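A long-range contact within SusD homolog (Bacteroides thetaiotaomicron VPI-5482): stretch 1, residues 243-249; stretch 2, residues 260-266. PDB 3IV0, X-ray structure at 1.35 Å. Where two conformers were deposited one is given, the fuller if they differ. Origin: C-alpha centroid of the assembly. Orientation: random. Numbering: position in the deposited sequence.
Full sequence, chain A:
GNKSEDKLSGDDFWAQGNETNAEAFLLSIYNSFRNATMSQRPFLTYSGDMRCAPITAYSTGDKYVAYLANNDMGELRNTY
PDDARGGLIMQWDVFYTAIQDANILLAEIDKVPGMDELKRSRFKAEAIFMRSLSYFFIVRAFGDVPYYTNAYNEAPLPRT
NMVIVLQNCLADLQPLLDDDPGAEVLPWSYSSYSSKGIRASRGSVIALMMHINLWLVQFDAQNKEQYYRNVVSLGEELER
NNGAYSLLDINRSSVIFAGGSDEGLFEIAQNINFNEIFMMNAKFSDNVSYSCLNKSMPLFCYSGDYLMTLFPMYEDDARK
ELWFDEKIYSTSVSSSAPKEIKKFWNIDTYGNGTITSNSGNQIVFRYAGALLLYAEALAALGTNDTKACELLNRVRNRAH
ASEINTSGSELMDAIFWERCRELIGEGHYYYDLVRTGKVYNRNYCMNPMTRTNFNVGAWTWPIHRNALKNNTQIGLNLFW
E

Stretch 1, residues 243-249: GAYSLLD
Stretch 2 (260-266) GSDEGLF

How does stretch 2 present itself to stretch 1? It arrives as a type I beta turn from S261 to G264, whose closing bond runs from G264 N to S261 O at 3.2 Å. Before it, G260 sits at phi/psi 76/14, a positive phi that favours glycine, and makes no contact. S261 (-83/170) points its CB toward stretch 1, where the CB lies 4.1 Å from L248 CD2. Its p rotamer folds OG back within the turn, so that E263 N donates to S261 OG at 3.1 Å. Stretch 1 has no regular helix or strand; Y245, S246, L247 and L248 are extended, at -110/144, -152/162, -88/119 and -73/156, after A244 at -61/-38.

What fixes the register at D262? The CA atoms of Y245 and D262 lie 5.1 Å apart, those of S246 and E263 5.3 Å. D262 (-74/-2) turns its carbonyl to stretch 1, and S246 N donates to D262 O at 3.1 Å with an angle of 157°. The same oxygen receives a CA-H...O contact from Y245 CA at 3.2 Å, so one carbonyl holds two successive residues. The CA-to-CB bond of D262 points toward stretch 1, and the side chain is m with chi2 2°; its CB is 3.6 Å from OG of S246, a p rotamer. Water 1 extends the link: its O lies 2.7 Å from D262 OD2 and 2.8 Å from G243 O, both acceptors for its protons, though it has more acceptors in reach than protons to give; it is also hydrogen-bonded to S246 OG at 2.9 Å.

Why does E263 reach so far along stretch 1? At -96/-19 its CA-to-CB bond points sideways, but the t, t side chain with chi3 -28° brings its end nearer. There L248 N donates to E263 OE1 at 3.0 Å and 154°, pairing a backbone amide with a carboxylate. The aliphatic part packs too: E263 CB lies 3.3 Å from S246 O and 3.9 Å from L248 CD1. L248 is m, p, while L247, m, t, points its CB away yet brings CD2 to 3.6 Å from E263 OE2.

Where does the contact become apolar? G264 (-70/141) leads to L265, at -110/-43 with an m, t side chain. L265 CD2 sits over one face of the Y245 ring, 3.6 Å from the ring centroid and 7° off the normal, a nearly perpendicular CH-pi approach; its distance to Y245 CE2 is 3.7 Å. The tyrosine, m with chi2 -41°, also has D262 O at its ring edge. The chain turns a corner at L265 and F266, and F266 (-148/137, chi1 t, chi2 65°) lies beyond reach of stretch 1.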

ATOM      1  N   GLY A 243      -0.917  15.127  18.487  1.00 18.35           N
ATOM      2  CA  GLY A 243      -0.826  16.157  17.466  1.00 19.90           C
ATOM      3  C   GLY A 243       0.270  15.973  16.431  1.00 18.88           C
ATOM      4  O   GLY A 243       0.400  16.806  15.526  1.00 19.26           O
ATOM      5  N   ALA A 244       1.050  14.897  16.522  1.00 15.86           N
ATOM      6  CA  ALA A 244       2.046  14.584  15.507  1.00 14.36           C
ATOM      7  C   ALA A 244       1.401  14.374  14.142  1.00 13.84           C
ATOM      8  O   ALA A 244       1.983  14.751  13.113  1.00 14.35           O
ATOM      9  CB  ALA A 244       2.825  13.373  15.892  1.00 16.65           C
ATOM     10  N   TYR A 245       0.225  13.751  14.148  1.00 12.81           N
ATOM     11  CA  TYR A 245      -0.488  13.462  12.930  1.00 11.46           C
ATOM     12  C   TYR A 245      -1.730  14.322  12.831  1.00 13.11           C
ATOM     13  O   TYR A 245      -2.412  14.576  13.814  1.00 14.18           O
ATOM     14  CB  TYR A 245      -0.894  11.980  12.870  1.00 12.72           C
ATOM     15  CG  TYR A 245       0.239  11.021  13.145  1.00 12.01           C
ATOM     16  CD1 TYR A 245       1.514  11.237  12.634  1.00 11.74           C
ATOM     17  CD2 TYR A 245       0.038   9.896  13.910  1.00 11.45           C
ATOM     18  CE1 TYR A 245       2.554  10.376  12.917  1.00 12.85           C
ATOM     19  CE2 TYR A 245       1.081   9.016  14.192  1.00 11.41           C
ATOM     20  CZ  TYR A 245       2.339   9.270  13.699  1.00 11.87           C
ATOM     21  OH  TYR A 245       3.350   8.375  14.020  1.00 12.69           O
ATOM     22  N   SER A 246      -2.055  14.736  11.621  1.00 12.45           N
ATOM     23  CA  SER A 246      -3.289  15.463  11.394  1.00 14.37           C
ATOM     24  C   SER A 246      -3.783  15.224   9.979  1.00 13.12           C
ATOM     25  O   SER A 246      -3.033  14.773   9.107  1.00 14.08           O
ATOM     26  CB  SER A 246      -3.112  16.941  11.677  1.00 17.12           C
ATOM     27  OG  SER A 246      -2.067  17.432  10.918  1.00 20.10           O
ATOM     28  N   LEU A 247      -5.052  15.503   9.761  1.00 12.84           N
ATOM     29  CA  LEU A 247      -5.618  15.514   8.429  1.00 11.31           C
ATOM     30  C   LEU A 247      -5.448  16.893   7.794  1.00 13.73           C
ATOM     31  O   LEU A 247      -5.979  17.875   8.325  1.00 17.46           O
ATOM     32  CB  LEU A 247      -7.095  15.164   8.502  1.00 13.26           C
ATOM     33  CG  LEU A 247      -7.446  13.770   9.016  1.00 12.22           C
ATOM     34  CD1 LEU A 247      -8.975  13.575   8.967  1.00 16.89           C
ATOM     35  CD2 LEU A 247      -6.753  12.705   8.239  1.00 14.34           C
ATOM     36  N   LEU A 248      -4.742  16.999   6.688  1.00 12.17           N
ATOM     37  CA  LEU A 248      -4.585  18.310   6.046  1.00 12.21           C
ATOM     38  C   LEU A 248      -5.877  18.754   5.377  1.00 13.43           C
ATOM     39  O   LEU A 248      -6.756  17.954   5.026  1.00 12.89           O
ATOM     40  CB  LEU A 248      -3.485  18.258   4.996  1.00 13.37           C
ATOM     41  CG  LEU A 248      -2.042  18.449   5.498  1.00 14.15           C
ATOM     42  CD1 LEU A 248      -1.543  17.330   6.427  1.00 14.01           C
ATOM     43  CD2 LEU A 248      -1.076  18.629   4.287  1.00 13.69           C
ATOM     44  N   ASP A 249      -6.030  20.058   5.215  0.50 13.07           N
ATOM     45  CA  ASP A 249      -7.157  20.567   4.451  0.50 12.14           C
ATOM     46  C   ASP A 249      -7.185  19.930   3.081  0.50 12.89           C
ATOM     47  O   ASP A 249      -6.155  19.683   2.477  0.50 13.25           O
ATOM     48  CB  ASP A 249      -7.064  22.087   4.309  0.50 15.27           C
ATOM     49  CG  ASP A 249      -7.382  22.817   5.594  0.50 15.98           C
ATOM     50  OD1 ASP A 249      -7.775  22.163   6.578  0.50 17.75           O
ATOM     51  OD2 ASP A 249      -7.239  24.063   5.617  0.50 20.91           O
ATOM     52  N   GLY A 260       6.090  13.655   3.078  1.00 11.64           N
ATOM     53  CA  GLY A 260       6.627  14.369   4.204  1.00 11.71           C
ATOM     54  C   GLY A 260       5.636  15.236   4.960  1.00 11.96           C
ATOM     55  O   GLY A 260       6.036  16.024   5.820  1.00 14.16           O
ATOM     56  N   SER A 261       4.344  15.067   4.722  1.00 10.96           N
ATOM     57  CA  SER A 261       3.331  15.834   5.426  1.00 11.38           C
ATOM     58  C   SER A 261       3.004  15.238   6.782  1.00 11.29           C
ATOM     59  O   SER A 261       3.349  14.095   7.083  1.00 11.24           O
ATOM     60  CB  SER A 261       2.017  15.924   4.627  1.00 11.89           C
ATOM     61  OG  SER A 261       1.236  14.740   4.818  1.00 11.35           O
ATOM     62  N   ASP A 262       2.248  15.986   7.578  1.00 12.18           N
ATOM     63  CA  ASP A 262       1.842  15.503   8.898  1.00 12.74           C
ATOM     64  C   ASP A 262       0.747  14.427   8.837  1.00 12.67           C
ATOM     65  O   ASP A 262       0.328  13.929   9.866  1.00 13.40           O
ATOM     66  CB  ASP A 262       1.288  16.644   9.762  1.00 14.93           C
ATOM     67  CG  ASP A 262       2.375  17.573  10.310  1.00 19.59           C
ATOM     68  OD1 ASP A 262       3.561  17.380  10.014  1.00 19.41           O
ATOM     69  OD2 ASP A 262       2.007  18.480  11.083  1.00 26.43           O
ATOM     70  N   GLU A 263       0.265  14.089   7.640  1.00 11.15           N
ATOM     71  CA  GLU A 263      -0.731  13.059   7.479  1.00 10.41           C
ATOM     72  C   GLU A 263      -0.072  11.724   7.121  1.00 12.03           C
ATOM     73  O   GLU A 263      -0.690  10.661   7.281  1.00 12.03           O
ATOM     74  CB  GLU A 263      -1.750  13.480   6.410  1.00 12.41           C
ATOM     75  CG  GLU A 263      -2.918  12.566   6.339  1.00 13.49           C
ATOM     76  CD  GLU A 263      -4.112  13.071   5.587  1.00 13.86           C
ATOM     77  OE1 GLU A 263      -4.314  14.296   5.524  1.00 14.50           O
ATOM     78  OE2 GLU A 263      -4.913  12.194   5.153  1.00 13.73           O
ATOM     79  N   GLY A 264       1.158  11.746   6.649  1.00 11.43           N
ATOM     80  CA  GLY A 264       1.786  10.509   6.212  1.00 12.57           C
ATOM     81  C   GLY A 264       2.097   9.602   7.393  1.00 13.49           C
ATOM     82  O   GLY A 264       2.507  10.070   8.456  1.00 13.82           O
ATOM     83  N   LEU A 265       1.908   8.300   7.237  1.00 10.20           N
ATOM     84  CA  LEU A 265       2.353   7.335   8.239  1.00  9.85           C
ATOM     85  C   LEU A 265       3.526   6.523   7.683  1.00  9.88           C
ATOM     86  O   LEU A 265       4.454   6.233   8.455  1.00 11.81           O
ATOM     87  CB  LEU A 265       1.219   6.419   8.731  1.00 10.28           C
ATOM     88  CG  LEU A 265       0.116   7.145   9.501  1.00  9.90           C
ATOM     89  CD1 LEU A 265      -0.999   6.165   9.856  1.00 10.41           C
ATOM     90  CD2 LEU A 265       0.620   7.861  10.722  1.00 13.14           C
ATOM     91  N   PHE A 266       3.513   6.068   6.437  1.00  9.54           N
ATOM     92  CA  PHE A 266       4.715   5.463   5.841  1.00  8.81           C
ATOM     93  C   PHE A 266       4.682   5.780   4.379  1.00  9.40           C
ATOM     94  O   PHE A 266       3.634   5.633   3.718  1.00  9.97           O
ATOM     95  CB  PHE A 266       4.864   3.954   6.099  1.00  9.70           C
ATOM     96  CG  PHE A 266       6.178   3.437   5.614  1.00  9.33           C
ATOM     97  CD1 PHE A 266       7.342   3.893   6.230  1.00 10.38           C
ATOM     98  CD2 PHE A 266       6.288   2.674   4.486  1.00 11.22           C
ATOM     99  CE1 PHE A 266       8.575   3.522   5.745  1.00 11.90           C
ATOM    100  CE2 PHE A 266       7.530   2.313   3.989  1.00 11.65           C
ATOM    101  CZ  PHE A 266       8.675   2.754   4.625  1.00 11.04           C
TER
HETATM  102  O   HOH W   1       0.138  17.631  12.844  1.00 24.55           O